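Side-chain contacts in tricorn protease (PDB 1K32), which cleaves peptides as a serine protease that works in a six-chain assembly, probably breaking down further the peptides released by the proteasome: residues F159-R164 with T231-K236; L149-G152 with H156-F159; D25-V30 with E278-G283; R215-T220 with Y268-D273. One frame throughout, in Å; residues are numbered along the deposited sequence.

Contact 1: residues F159-R164 with T231-K236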
loop_
_atom_site.group_PDB
_atom_site.type_symbol
_atom_site.label_atom_id
_atom_site.label_comp_id
_atom_site.label_asym_id
_atom_site.label_seq_id
_atom_site.Cartn_x
_atom_site.Cartn_y
_atom_site.Cartn_z
ATOM N N PHE A 159 -46.953 1.613 -64.430
ATOM C CA PHE A 159 -47.833 0.630 -65.033
ATOM C C PHE A 159 -48.588 1.285 -66.168
ATOM O O PHE A 159 -49.151 2.362 -66.010
ATOM C CB PHE A 159 -48.819 0.079 -64.004
ATOM C CG PHE A 159 -48.166 -0.640 -62.862
ATOM C CD1 PHE A 159 -47.469 0.061 -61.889
ATOM C CD2 PHE A 159 -48.249 -2.027 -62.761
ATOM C CE1 PHE A 159 -46.859 -0.606 -60.823
ATOM C CE2 PHE A 159 -47.645 -2.706 -61.709
ATOM C CZ PHE A 159 -46.946 -1.991 -60.732
ATOM N N ALA A 160 -48.583 0.629 -67.318
ATOM C CA ALA A 160 -49.270 1.142 -68.486
ATOM C C ALA A 160 -49.954 -0.008 -69.206
ATOM O O ALA A 160 -49.333 -1.030 -69.510
ATOM C CB ALA A 160 -48.281 1.826 -69.417
ATOM N N ASP A 161 -51.242 0.160 -69.469
ATOM C CA ASP A 161 -52.008 -0.860 -70.170
ATOM C C ASP A 161 -51.755 -2.243 -69.575
ATOM O O ASP A 161 -51.666 -3.236 -70.290
ATOM C CB ASP A 161 -51.630 -0.842 -71.649
ATOM C CG ASP A 161 -51.708 0.549 -72.242
ATOM O OD1 ASP A 161 -52.800 1.152 -72.180
ATOM O OD2 ASP A 161 -50.682 1.042 -72.761
ATOM N N GLY A 162 -51.629 -2.292 -68.254
ATOM C CA GLY A 162 -51.391 -3.556 -67.590
ATOM C C GLY A 162 -49.938 -3.986 -67.488
ATOM O O GLY A 162 -49.597 -4.775 -66.604
ATOM N N ARG A 163 -49.066 -3.500 -68.367
ATOM C CA ARG A 163 -47.674 -3.924 -68.271
ATOM C C ARG A 163 -46.793 -3.043 -67.402
ATOM O O ARG A 163 -46.967 -1.825 -67.339
ATOM C CB ARG A 163 -47.052 -4.100 -69.660
ATOM C CG ARG A 163 -47.466 -3.100 -70.704
ATOM C CD ARG A 163 -46.741 -3.403 -72.000
ATOM N NE ARG A 163 -46.949 -2.364 -72.998
ATOM C CZ ARG A 163 -46.169 -2.181 -74.058
ATOM N NH1 ARG A 163 -46.445 -1.206 -74.913
ATOM N NH2 ARG A 163 -45.111 -2.961 -74.259
ATOM N N ARG A 164 -45.845 -3.684 -66.726
ATOM C CA ARG A 164 -44.928 -3.003 -65.827
ATOM C C ARG A 164 -43.774 -2.324 -66.562
ATOM O O ARG A 164 -43.180 -2.904 -67.468
ATOM C CB ARG A 164 -44.362 -4.002 -64.815
ATOM C CG ARG A 164 -45.423 -4.886 -64.133
ATOM C CD ARG A 164 -44.855 -5.592 -62.904
ATOM N NE ARG A 164 -45.127 -7.027 -62.864
ATOM C CZ ARG A 164 -44.858 -7.862 -63.858
ATOM N NH1 ARG A 164 -45.123 -9.152 -63.746
ATOM N NH2 ARG A 164 -44.336 -7.396 -64.980
ATOM N N THR A 231 -40.338 9.451 -75.014
ATOM C CA THR A 231 -40.341 8.441 -76.068
ATOM C C THR A 231 -41.693 7.744 -75.992
ATOM O O THR A 231 -42.450 7.972 -75.054
ATOM C CB THR A 231 -39.247 7.361 -75.862
ATOM O OG1 THR A 231 -39.507 6.633 -74.650
ATOM C CG2 THR A 231 -37.853 7.996 -75.798
ATOM N N ASP A 232 -42.010 6.906 -76.974
ATOM C CA ASP A 232 -43.259 6.163 -76.902
ATOM C C ASP A 232 -42.931 4.963 -76.012
ATOM O O ASP A 232 -41.774 4.784 -75.639
ATOM C CB ASP A 232 -43.728 5.702 -78.287
ATOM C CG ASP A 232 -42.649 4.970 -79.071
ATOM O OD1 ASP A 232 -41.938 4.109 -78.506
ATOM O OD2 ASP A 232 -42.528 5.249 -80.281
ATOM N N LEU A 233 -43.926 4.147 -75.681
ATOM C CA LEU A 233 -43.699 2.993 -74.815
ATOM C C LEU A 233 -42.757 1.941 -75.396
ATOM O O LEU A 233 -42.498 0.912 -74.775
ATOM C CB LEU A 233 -45.032 2.355 -74.434
ATOM C CG LEU A 233 -45.923 3.256 -73.580
ATOM C CD1 LEU A 233 -47.185 2.499 -73.176
ATOM C CD2 LEU A 233 -45.160 3.709 -72.348
ATOM N N ASP A 234 -42.231 2.226 -76.581
ATOM C CA ASP A 234 -41.311 1.331 -77.265
ATOM C C ASP A 234 -39.905 1.934 -77.217
ATOM O O ASP A 234 -38.957 1.378 -77.765
ATOM C CB ASP A 234 -41.753 1.180 -78.717
ATOM C CG ASP A 234 -41.427 -0.173 -79.287
ATOM O OD1 ASP A 234 -40.227 -0.467 -79.501
ATOM O OD2 ASP A 234 -42.391 -0.941 -79.518
ATOM N N GLY A 235 -39.782 3.084 -76.567
ATOM C CA GLY A 235 -38.491 3.736 -76.476
ATOM C C GLY A 235 -38.106 4.464 -77.751
ATOM O O GLY A 235 -36.995 4.971 -77.864
ATOM N N LYS A 236 -39.026 4.524 -78.710
ATOM C CA LYS A 236 -38.773 5.187 -79.987
ATOM C C LYS A 236 -39.340 6.605 -80.041
ATOM O O LYS A 236 -39.992 7.071 -79.105
ATOM C CB LYS A 236 -39.391 4.373 -81.129
ATOM C CG LYS A 236 -39.018 2.905 -81.147
ATOM C CD LYS A 236 -37.533 2.710 -81.373
ATOM C CE LYS A 236 -37.171 1.235 -81.355
ATOM N NZ LYS A 236 -35.697 1.051 -81.366
#
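L233 presses its isobutyl group against the tip of a beta hairpin, where A160, D161 and R163 receive it. The contact joins two neighbouring blades of a beta propeller: the hairpin links strands 156-160 and 163-168, and L233 follows strand 227-232. A type I' turn from A160 to R163 lets both of these residues direct their side chains at the leucine. L233 holds CG beside its backbone N (chi1 -65°), and its CD1 branch does most of the touching. This methyl lies 4.0 Å from A160 CB, while D161 OD2 comes to 3.8 Å from the same L233 CD1. R163 is extended from CG to NE and brings its guanidinium obliquely to the root of the leucine, with R163 NH1 3.9 Å from L233 CB. I189 touches both R163 and L233, and I216 packs on L233 as well. The type I turn carrying L233 is braced by D232, whose OD1 accepts from K236 N at 2.9 Å, the donor standing above the carboxylate plane. No hydrogen bond crosses between the segments. R163 NH2 bonds instead to E190 O, and D161 OD1 makes a weak bond to H214 NE2. The blades therefore meet here through apolar contact flanked by charge, to which D234, with its OD2 6.1 Å from R163 NH1, could add only a distant attraction.

Contact 2: residues L149-G152 with H156-F159; sequences LNLG and HILF
The blade-to-blade connection of a beta propeller, leaving strand 145-148 for strand 156-160, carries L149 and L151, which both turn their side chains toward I157 on the new strand. The two leucines stand two residues apart in segment 149-152, at the start of this passage. The backbones stay well separated, the CA atoms of L151 and I157 being 10.0 Å apart, so the gap is spanned by side chains alone. I157 reaches the leucines with its long branch: CG1 stands anti to the backbone N (chi1 179°), and chi2 of 160° carries CD1 on in a nearly extended line. That methyl is the one group of I157 that meets the two leucines. L149 approaches it obliquely, its CD1 4.2 Å from I157 CD1, whereas L151 comes across the isoleucine at about a right angle. Both leucines keep CG beside the backbone N and offer CD1. The cluster is buried between blades: L149 and I157 also rest on L136 of strand 135-140, and L151 lies on R164 and I166 of strand 163-168. I157 is further tied by backbone hydrogen bonding to A112, on the first strand of the preceding blade. The three terminal methyls make a nearly equilateral triangle, with L151 CD1 4.1 Å from I157 CD1 and L149 CD1 4.3 Å from L151 CD1.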
loop_
_atom_site.group_PDB
_atom_site.type_symbol
_atom_site.label_atom_id
_atom_site.label_comp_id
_atom_site.label_asym_id
_atom_site.label_seq_id
_atom_site.Cartn_x
_atom_site.Cartn_y
_atom_site.Cartn_z
ATOM N N LEU A 149 -41.736 -8.240 -55.450
ATOM C CA LEU A 149 -42.215 -8.383 -56.818
ATOM C C LEU A 149 -41.237 -9.223 -57.606
ATOM O O LEU A 149 -41.561 -9.716 -58.675
ATOM C CB LEU A 149 -42.394 -7.010 -57.470
ATOM C CG LEU A 149 -43.324 -6.050 -56.713
ATOM C CD1 LEU A 149 -43.690 -4.901 -57.634
ATOM C CD2 LEU A 149 -44.593 -6.779 -56.238
ATOM N N ASN A 150 -40.031 -9.378 -57.065
ATOM C CA ASN A 150 -38.979 -10.181 -57.682
ATOM C C ASN A 150 -38.620 -9.779 -59.095
ATOM O O ASN A 150 -38.470 -10.637 -59.964
ATOM C CB ASN A 150 -39.395 -11.648 -57.672
ATOM C CG ASN A 150 -39.540 -12.183 -56.278
ATOM O OD1 ASN A 150 -40.476 -12.911 -55.977
ATOM N ND2 ASN A 150 -38.609 -11.817 -55.411
ATOM N N LEU A 151 -38.484 -8.480 -59.324
ATOM C CA LEU A 151 -38.138 -7.977 -60.644
ATOM C C LEU A 151 -36.701 -7.458 -60.655
ATOM O O LEU A 151 -36.265 -6.810 -61.614
ATOM C CB LEU A 151 -39.118 -6.869 -61.037
ATOM C CG LEU A 151 -40.571 -7.325 -61.220
ATOM C CD1 LEU A 151 -41.536 -6.146 -61.120
ATOM C CD2 LEU A 151 -40.706 -8.022 -62.563
ATOM N N GLY A 152 -35.966 -7.763 -59.589
ATOM C CA GLY A 152 -34.585 -7.324 -59.463
ATOM C C GLY A 152 -34.497 -5.903 -58.933
ATOM O O GLY A 152 -35.525 -5.303 -58.623
ATOM N N HIS A 156 -37.728 2.957 -60.021
ATOM C CA HIS A 156 -39.101 3.313 -60.338
ATOM C C HIS A 156 -39.851 2.192 -61.052
ATOM O O HIS A 156 -39.268 1.408 -61.805
ATOM C CB HIS A 156 -39.157 4.543 -61.249
ATOM C CG HIS A 156 -38.522 5.771 -60.680
ATOM N ND1 HIS A 156 -37.180 6.051 -60.821
ATOM C CD2 HIS A 156 -39.053 6.811 -59.992
ATOM C CE1 HIS A 156 -36.912 7.212 -60.250
ATOM N NE2 HIS A 156 -38.031 7.694 -59.739
ATOM N N ILE A 157 -41.152 2.119 -60.798
ATOM C CA ILE A 157 -41.991 1.160 -61.482
ATOM C C ILE A 157 -43.277 1.883 -61.847
ATOM O O ILE A 157 -43.915 2.505 -61.001
ATOM C CB ILE A 157 -42.336 -0.096 -60.632
ATOM C CG1 ILE A 157 -43.238 -1.016 -61.462
ATOM C CG2 ILE A 157 -43.050 0.294 -59.336
ATOM C CD1 ILE A 157 -43.262 -2.449 -60.992
ATOM N N LEU A 158 -43.624 1.826 -63.127
ATOM C CA LEU A 158 -44.829 2.450 -63.621
ATOM C C LEU A 158 -45.665 1.353 -64.266
ATOM O O LEU A 158 -45.155 0.285 -64.605
ATOM C CB LEU A 158 -44.485 3.520 -64.652
ATOM C CG LEU A 158 -43.370 4.491 -64.258
ATOM C CD1 LEU A 158 -43.065 5.411 -65.434
ATOM C CD2 LEU A 158 -43.786 5.292 -63.027
ATOM N N PHE A 159 -46.953 1.613 -64.430
ATOM C CA PHE A 159 -47.833 0.630 -65.033
ATOM C C PHE A 159 -48.588 1.285 -66.168
ATOM O O PHE A 159 -49.151 2.362 -66.010
ATOM C CB PHE A 159 -48.819 0.079 -64.004
ATOM C CG PHE A 159 -48.166 -0.640 -62.862
ATOM C CD1 PHE A 159 -47.469 0.061 -61.889
ATOM C CD2 PHE A 159 -48.249 -2.027 -62.761
ATOM C CE1 PHE A 159 -46.859 -0.606 -60.823
ATOM C CE2 PHE A 159 -47.645 -2.706 -61.709
ATOM C CZ PHE A 159 -46.946 -1.991 -60.732
#

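Contact 3: residues D25-V30 with E278-G283; sequences DRIIFV and EKIEIG
F29 and I282 meet where the ring of a six-bladed beta propeller closes, between the blade that begins with strand 18-23 and the one that ends with strand 277-279. Each of these sheets is built from four consecutive strands; no hydrogen bond joins the two segments, and here the blades meet through side chains. The tight part is the aromatic contact. F29 and I282 come from opposite directions, and I282 CD1 arrives obliquely at the ring, 3.5 Å from F29 CE2 and 3.8 Å from F29 CZ. The ring reaches this place because F29 holds CG in the crowded position between its backbone N and carbonyl carbon (chi1 59°). W36 meets the same ring with nearly parallel planes, and L17 touches both F29 and I282. An alanine in place of F29 would probably open a gap beneath the I282 methyl and leave W36 without its neighbouring ring. Two residues back along each segment, I27 and I280 point their CD1 methyls tip to tip, although the modelled separation is too short to be trusted in detail. The opposite side of segment 278-283 is looser and faces solvent. There K279 and E281, both exposed, form a weak salt bridge with K279 NZ 3.3 Å from E281 OE2. E278, farther back on the strand and only partly exposed, makes a salt bridge to R258. On the buried side I282 has a second, lighter touch on the aromatic ring: its CG2 methyl lies 4.2 Å from F29 CZ.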
loop_
_atom_site.group_PDB
_atom_site.type_symbol
_atom_site.label_atom_id
_atom_site.label_comp_id
_atom_site.label_asym_id
_atom_site.label_seq_id
_atom_site.Cartn_x
_atom_site.Cartn_y
_atom_site.Cartn_z
ATOM N N ASP A 25 -55.036 20.280 -58.892
ATOM C CA ASP A 25 -54.604 21.647 -58.637
ATOM C C ASP A 25 -53.767 21.731 -57.377
ATOM O O ASP A 25 -53.500 22.829 -56.882
ATOM C CB ASP A 25 -55.808 22.575 -58.480
ATOM C CG ASP A 25 -56.520 22.821 -59.784
ATOM O OD1 ASP A 25 -55.826 23.176 -60.759
ATOM O OD2 ASP A 25 -57.762 22.664 -59.831
ATOM N N ARG A 26 -53.366 20.578 -56.851
ATOM C CA ARG A 26 -52.564 20.568 -55.637
ATOM C C ARG A 26 -51.153 20.117 -55.944
ATOM O O ARG A 26 -50.937 19.157 -56.675
ATOM C CB ARG A 26 -53.170 19.642 -54.571
ATOM C CG ARG A 26 -54.639 19.902 -54.269
ATOM C CD ARG A 26 -54.996 19.572 -52.822
ATOM N NE ARG A 26 -54.636 18.212 -52.410
ATOM C CZ ARG A 26 -55.137 17.100 -52.941
ATOM N NH1 ARG A 26 -54.749 15.921 -52.486
ATOM N NH2 ARG A 26 -56.013 17.162 -53.934
ATOM N N ILE A 27 -50.194 20.836 -55.381
ATOM C CA ILE A 27 -48.787 20.530 -55.560
ATOM C C ILE A 27 -48.124 20.481 -54.206
ATOM O O ILE A 27 -48.278 21.404 -53.416
ATOM C CB ILE A 27 -48.090 21.610 -56.383
ATOM C CG1 ILE A 27 -48.470 21.452 -57.852
ATOM C CG2 ILE A 27 -46.600 21.544 -56.170
ATOM C CD1 ILE A 27 -47.976 22.580 -58.725
ATOM N N ILE A 28 -47.413 19.393 -53.927
ATOM C CA ILE A 28 -46.690 19.274 -52.668
ATOM C C ILE A 28 -45.208 19.381 -53.008
ATOM O O ILE A 28 -44.785 19.047 -54.120
ATOM C CB ILE A 28 -46.992 17.934 -51.927
ATOM C CG1 ILE A 28 -46.755 16.726 -52.832
ATOM C CG2 ILE A 28 -48.417 17.965 -51.414
ATOM C CD1 ILE A 28 -47.017 15.364 -52.132
ATOM N N PHE A 29 -44.421 19.872 -52.063
ATOM C CA PHE A 29 -43.005 20.049 -52.293
ATOM C C PHE A 29 -42.312 20.199 -50.955
ATOM O O PHE A 29 -42.962 20.349 -49.923
ATOM C CB PHE A 29 -42.769 21.303 -53.166
ATOM C CG PHE A 29 -43.306 22.575 -52.562
ATOM C CD1 PHE A 29 -42.552 23.297 -51.634
ATOM C CD2 PHE A 29 -44.594 23.014 -52.864
ATOM C CE1 PHE A 29 -43.075 24.431 -51.010
ATOM C CE2 PHE A 29 -45.129 24.151 -52.243
ATOM C CZ PHE A 29 -44.365 24.858 -51.313
ATOM N N VAL A 30 -40.983 20.154 -50.984
ATOM C CA VAL A 30 -40.203 20.284 -49.772
ATOM C C VAL A 30 -39.614 21.681 -49.671
ATOM O O VAL A 30 -39.186 22.267 -50.669
ATOM C CB VAL A 30 -39.043 19.255 -49.726
ATOM C CG1 VAL A 30 -38.203 19.500 -48.488
ATOM C CG2 VAL A 30 -39.601 17.808 -49.715
ATOM N N GLU A 278 -44.690 26.553 -67.110
ATOM C CA GLU A 278 -45.064 27.657 -66.242
ATOM C C GLU A 278 -44.459 27.540 -64.851
ATOM O O GLU A 278 -44.469 26.472 -64.224
ATOM C CB GLU A 278 -46.591 27.763 -66.128
ATOM C CG GLU A 278 -47.296 26.515 -65.609
ATOM C CD GLU A 278 -48.792 26.734 -65.383
ATOM O OE1 GLU A 278 -49.485 25.788 -64.937
ATOM O OE2 GLU A 278 -49.274 27.857 -65.649
ATOM N N LYS A 279 -43.925 28.656 -64.379
ATOM C CA LYS A 279 -43.327 28.715 -63.062
ATOM C C LYS A 279 -44.441 28.992 -62.066
ATOM O O LYS A 279 -45.272 29.871 -62.286
ATOM C CB LYS A 279 -42.296 29.836 -63.003
ATOM C CG LYS A 279 -41.695 30.028 -61.633
ATOM C CD LYS A 279 -40.705 31.170 -61.631
ATOM C CE LYS A 279 -40.159 31.401 -60.243
ATOM N NZ LYS A 279 -41.245 31.695 -59.282
ATOM N N ILE A 280 -44.477 28.227 -60.984
ATOM C CA ILE A 280 -45.497 28.432 -59.974
ATOM C C ILE A 280 -44.999 29.502 -59.007
ATOM O O ILE A 280 -43.867 29.438 -58.519
ATOM C CB ILE A 280 -45.775 27.141 -59.210
ATOM C CG1 ILE A 280 -46.033 26.018 -60.207
ATOM C CG2 ILE A 280 -46.988 27.314 -58.311
ATOM C CD1 ILE A 280 -45.917 24.658 -59.594
ATOM N N GLU A 281 -45.849 30.492 -58.754
ATOM C CA GLU A 281 -45.513 31.586 -57.854
ATOM C C GLU A 281 -45.892 31.212 -56.434
ATOM O O GLU A 281 -47.074 31.207 -56.082
ATOM C CB GLU A 281 -46.260 32.856 -58.270
ATOM C CG GLU A 281 -45.934 33.314 -59.669
ATOM C CD GLU A 281 -44.471 33.679 -59.831
ATOM O OE1 GLU A 281 -44.024 33.878 -60.983
ATOM O OE2 GLU A 281 -43.768 33.772 -58.803
ATOM N N ILE A 282 -44.889 30.904 -55.616
ATOM C CA ILE A 282 -45.152 30.515 -54.235
ATOM C C ILE A 282 -44.785 31.582 -53.211
ATOM O O ILE A 282 -45.524 31.789 -52.256
ATOM C CB ILE A 282 -44.442 29.193 -53.900
ATOM C CG1 ILE A 282 -45.015 28.085 -54.787
ATOM C CG2 ILE A 282 -44.630 28.848 -52.431
ATOM C CD1 ILE A 282 -44.392 26.724 -54.575
ATOM N N GLY A 283 -43.661 32.262 -53.400
ATOM C CA GLY A 283 -43.291 33.304 -52.453
ATOM C C GLY A 283 -42.595 32.856 -51.175
ATOM O O GLY A 283 -42.319 31.668 -50.989
#

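Contact 4: residues R215-T220 with Y268-D273; sequences RIYFIT and YIFNPD
The side chains of Y217 and F270 cross at about a right angle between two adjacent blades of the beta propeller, one containing strand 215-220 and the other strand 266-270. The F270 ring presents its edge: Y217 CE2 lies near the plane of that ring, 3.8 Å from F270 CE2. Seen from the tyrosine, the phenylalanine approaches obliquely. F270 reaches across because its CG stands anti to the backbone N (chi1 171°), whereas Y217 keeps CG beside its own N. P272 supplies the second contact, its CB slanting against the outer end of the tyrosine, 4.0 Å from Y217 CZ. Within its own segment the proline also bears on F270, its N 4.1 Å above one face of that ring and offset toward the rim. H241 meets both aromatic rings, and V212 of strand 207-212 touches Y217 and P272. Replacing Y217 with an alanine would probably leave the F270 edge and P272 CB without their partner and open a gap between the blades. Past the ring, the phenolic oxygen makes the closest approach to the proline, with Y217 OH 3.6 Å from P272 CB.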
loop_
_atom_site.group_PDB
_atom_site.type_symbol
_atom_site.label_atom_id
_atom_site.label_comp_id
_atom_site.label_asym_id
_atom_site.label_seq_id
_atom_site.Cartn_x
_atom_site.Cartn_y
_atom_site.Cartn_z
ATOM N N ARG A 215 -46.693 8.034 -73.457
ATOM C CA ARG A 215 -45.317 8.483 -73.611
ATOM C C ARG A 215 -44.623 8.489 -72.265
ATOM O O ARG A 215 -45.219 8.828 -71.245
ATOM C CB ARG A 215 -45.255 9.888 -74.209
ATOM C CG ARG A 215 -45.707 9.963 -75.651
ATOM C CD ARG A 215 -44.872 10.968 -76.425
ATOM N NE ARG A 215 -44.443 10.382 -77.689
ATOM C CZ ARG A 215 -43.210 10.449 -78.173
ATOM N NH1 ARG A 215 -42.937 9.874 -79.328
ATOM N NH2 ARG A 215 -42.254 11.085 -77.514
ATOM N N ILE A 216 -43.359 8.098 -72.264
ATOM C CA ILE A 216 -42.587 8.087 -71.038
ATOM C C ILE A 216 -41.766 9.363 -71.044
ATOM O O ILE A 216 -40.981 9.591 -71.960
ATOM C CB ILE A 216 -41.608 6.882 -70.973
ATOM C CG1 ILE A 216 -42.362 5.569 -71.167
ATOM C CG2 ILE A 216 -40.880 6.871 -69.625
ATOM C CD1 ILE A 216 -41.452 4.359 -71.323
ATOM N N TYR A 217 -41.968 10.210 -70.048
ATOM C CA TYR A 217 -41.186 11.431 -69.950
ATOM C C TYR A 217 -40.092 11.227 -68.909
ATOM O O TYR A 217 -40.281 10.516 -67.907
ATOM C CB TYR A 217 -42.074 12.617 -69.580
ATOM C CG TYR A 217 -43.022 13.009 -70.689
ATOM C CD1 TYR A 217 -44.152 12.238 -70.977
ATOM C CD2 TYR A 217 -42.774 14.137 -71.467
ATOM C CE1 TYR A 217 -45.009 12.586 -72.013
ATOM C CE2 TYR A 217 -43.615 14.494 -72.501
ATOM C CZ TYR A 217 -44.731 13.719 -72.775
ATOM O OH TYR A 217 -45.557 14.085 -73.813
ATOM N N PHE A 218 -38.936 11.838 -69.155
ATOM C CA PHE A 218 -37.804 11.693 -68.256
ATOM C C PHE A 218 -36.783 12.795 -68.468
ATOM O O PHE A 218 -36.928 13.644 -69.359
ATOM C CB PHE A 218 -37.140 10.324 -68.469
ATOM C CG PHE A 218 -36.721 10.067 -69.890
ATOM C CD1 PHE A 218 -35.527 10.580 -70.385
ATOM C CD2 PHE A 218 -37.538 9.328 -70.745
ATOM C CE1 PHE A 218 -35.152 10.359 -71.722
ATOM C CE2 PHE A 218 -37.176 9.100 -72.073
ATOM C CZ PHE A 218 -35.977 9.621 -72.565
ATOM N N ILE A 219 -35.729 12.756 -67.667
ATOM C CA ILE A 219 -34.689 13.760 -67.756
ATOM C C ILE A 219 -33.325 13.186 -68.111
ATOM O O ILE A 219 -32.943 12.113 -67.627
ATOM C CB ILE A 219 -34.562 14.523 -66.416
ATOM C CG1 ILE A 219 -35.854 15.293 -66.129
ATOM C CG2 ILE A 219 -33.343 15.459 -66.455
ATOM C CD1 ILE A 219 -35.911 15.895 -64.740
ATOM N N THR A 220 -32.596 13.898 -68.976
ATOM C CA THR A 220 -31.237 13.495 -69.340
ATOM C C THR A 220 -30.476 14.671 -69.929
ATOM O O THR A 220 -31.075 15.652 -70.353
ATOM C CB THR A 220 -31.206 12.303 -70.320
ATOM O OG1 THR A 220 -29.870 11.788 -70.381
ATOM C CG2 THR A 220 -31.646 12.719 -71.703
ATOM N N TYR A 268 -41.878 24.198 -61.130
ATOM C CA TYR A 268 -42.462 24.457 -62.436
ATOM C C TYR A 268 -43.417 23.354 -62.886
ATOM O O TYR A 268 -43.362 22.231 -62.392
ATOM C CB TYR A 268 -41.373 24.574 -63.492
ATOM C CG TYR A 268 -40.390 25.716 -63.320
ATOM C CD1 TYR A 268 -39.311 25.618 -62.444
ATOM C CD2 TYR A 268 -40.499 26.864 -64.098
ATOM C CE1 TYR A 268 -38.351 26.644 -62.362
ATOM C CE2 TYR A 268 -39.550 27.889 -64.022
ATOM C CZ TYR A 268 -38.483 27.772 -63.163
ATOM O OH TYR A 268 -37.532 28.766 -63.138
ATOM N N ILE A 269 -44.274 23.689 -63.846
ATOM C CA ILE A 269 -45.219 22.735 -64.409
ATOM C C ILE A 269 -45.007 22.648 -65.915
ATOM O O ILE A 269 -44.903 23.668 -66.597
ATOM C CB ILE A 269 -46.690 23.149 -64.188
ATOM C CG1 ILE A 269 -47.041 23.124 -62.703
ATOM C CG2 ILE A 269 -47.602 22.214 -64.973
ATOM C CD1 ILE A 269 -48.502 23.456 -62.422
ATOM N N PHE A 270 -44.939 21.427 -66.426
ATOM C CA PHE A 270 -44.787 21.204 -67.854
ATOM C C PHE A 270 -46.066 20.539 -68.363
ATOM O O PHE A 270 -46.449 19.464 -67.883
ATOM C CB PHE A 270 -43.594 20.293 -68.136
ATOM C CG PHE A 270 -43.500 19.852 -69.572
ATOM C CD1 PHE A 270 -43.309 20.781 -70.587
ATOM C CD2 PHE A 270 -43.618 18.509 -69.910
ATOM C CE1 PHE A 270 -43.238 20.375 -71.916
ATOM C CE2 PHE A 270 -43.548 18.095 -71.241
ATOM C CZ PHE A 270 -43.359 19.031 -72.242
ATOM N N ASN A 271 -46.732 21.191 -69.315
ATOM C CA ASN A 271 -47.963 20.650 -69.894
ATOM C C ASN A 271 -47.628 19.890 -71.176
ATOM O O ASN A 271 -47.323 20.492 -72.201
ATOM C CB ASN A 271 -48.954 21.772 -70.226
ATOM C CG ASN A 271 -49.327 22.602 -69.018
ATOM O OD1 ASN A 271 -48.581 23.491 -68.605
ATOM N ND2 ASN A 271 -50.489 22.316 -68.438
ATOM N N PRO A 272 -47.682 18.553 -71.135
ATOM C CA PRO A 272 -47.376 17.741 -72.314
ATOM C C PRO A 272 -48.262 18.088 -73.507
ATOM O O PRO A 272 -47.863 17.922 -74.656
ATOM C CB PRO A 272 -47.614 16.321 -71.822
ATOM C CG PRO A 272 -47.322 16.416 -70.357
ATOM C CD PRO A 272 -48.007 17.699 -69.983
ATOM N N ASP A 273 -49.473 18.555 -73.230
ATOM C CA ASP A 273 -50.403 18.916 -74.294
ATOM C C ASP A 273 -49.900 20.107 -75.090
ATOM O O ASP A 273 -49.675 20.022 -76.296
ATOM C CB ASP A 273 -51.772 19.267 -73.709
ATOM C CG ASP A 273 -52.507 18.059 -73.184
ATOM O OD1 ASP A 273 -53.593 18.238 -72.590
ATOM O OD2 ASP A 273 -52.001 16.929 -73.369
#

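How the contacts relate
From the N terminus, contact 3 opens first, at residues 25-30, and closes last, at 278-283, so its loop encloses the other three. Contact 2 is a short local closure at the passage from the third blade to the fourth. Contact 1 starts on F159, where contact 2 ends, and R164 packs on L151 and I157. Contacts 1 and 4 cross: 215-220 opens before 231-236 closes contact 1, and 268-273 then completes contact 4. Strands 215-220 and 227-232 are neighbours in one sheet, as are 266-270 and 277-279. Blades three to six are thus joined successively by contacts 2, 1 and 4, and contact 3 joins the sixth to the first.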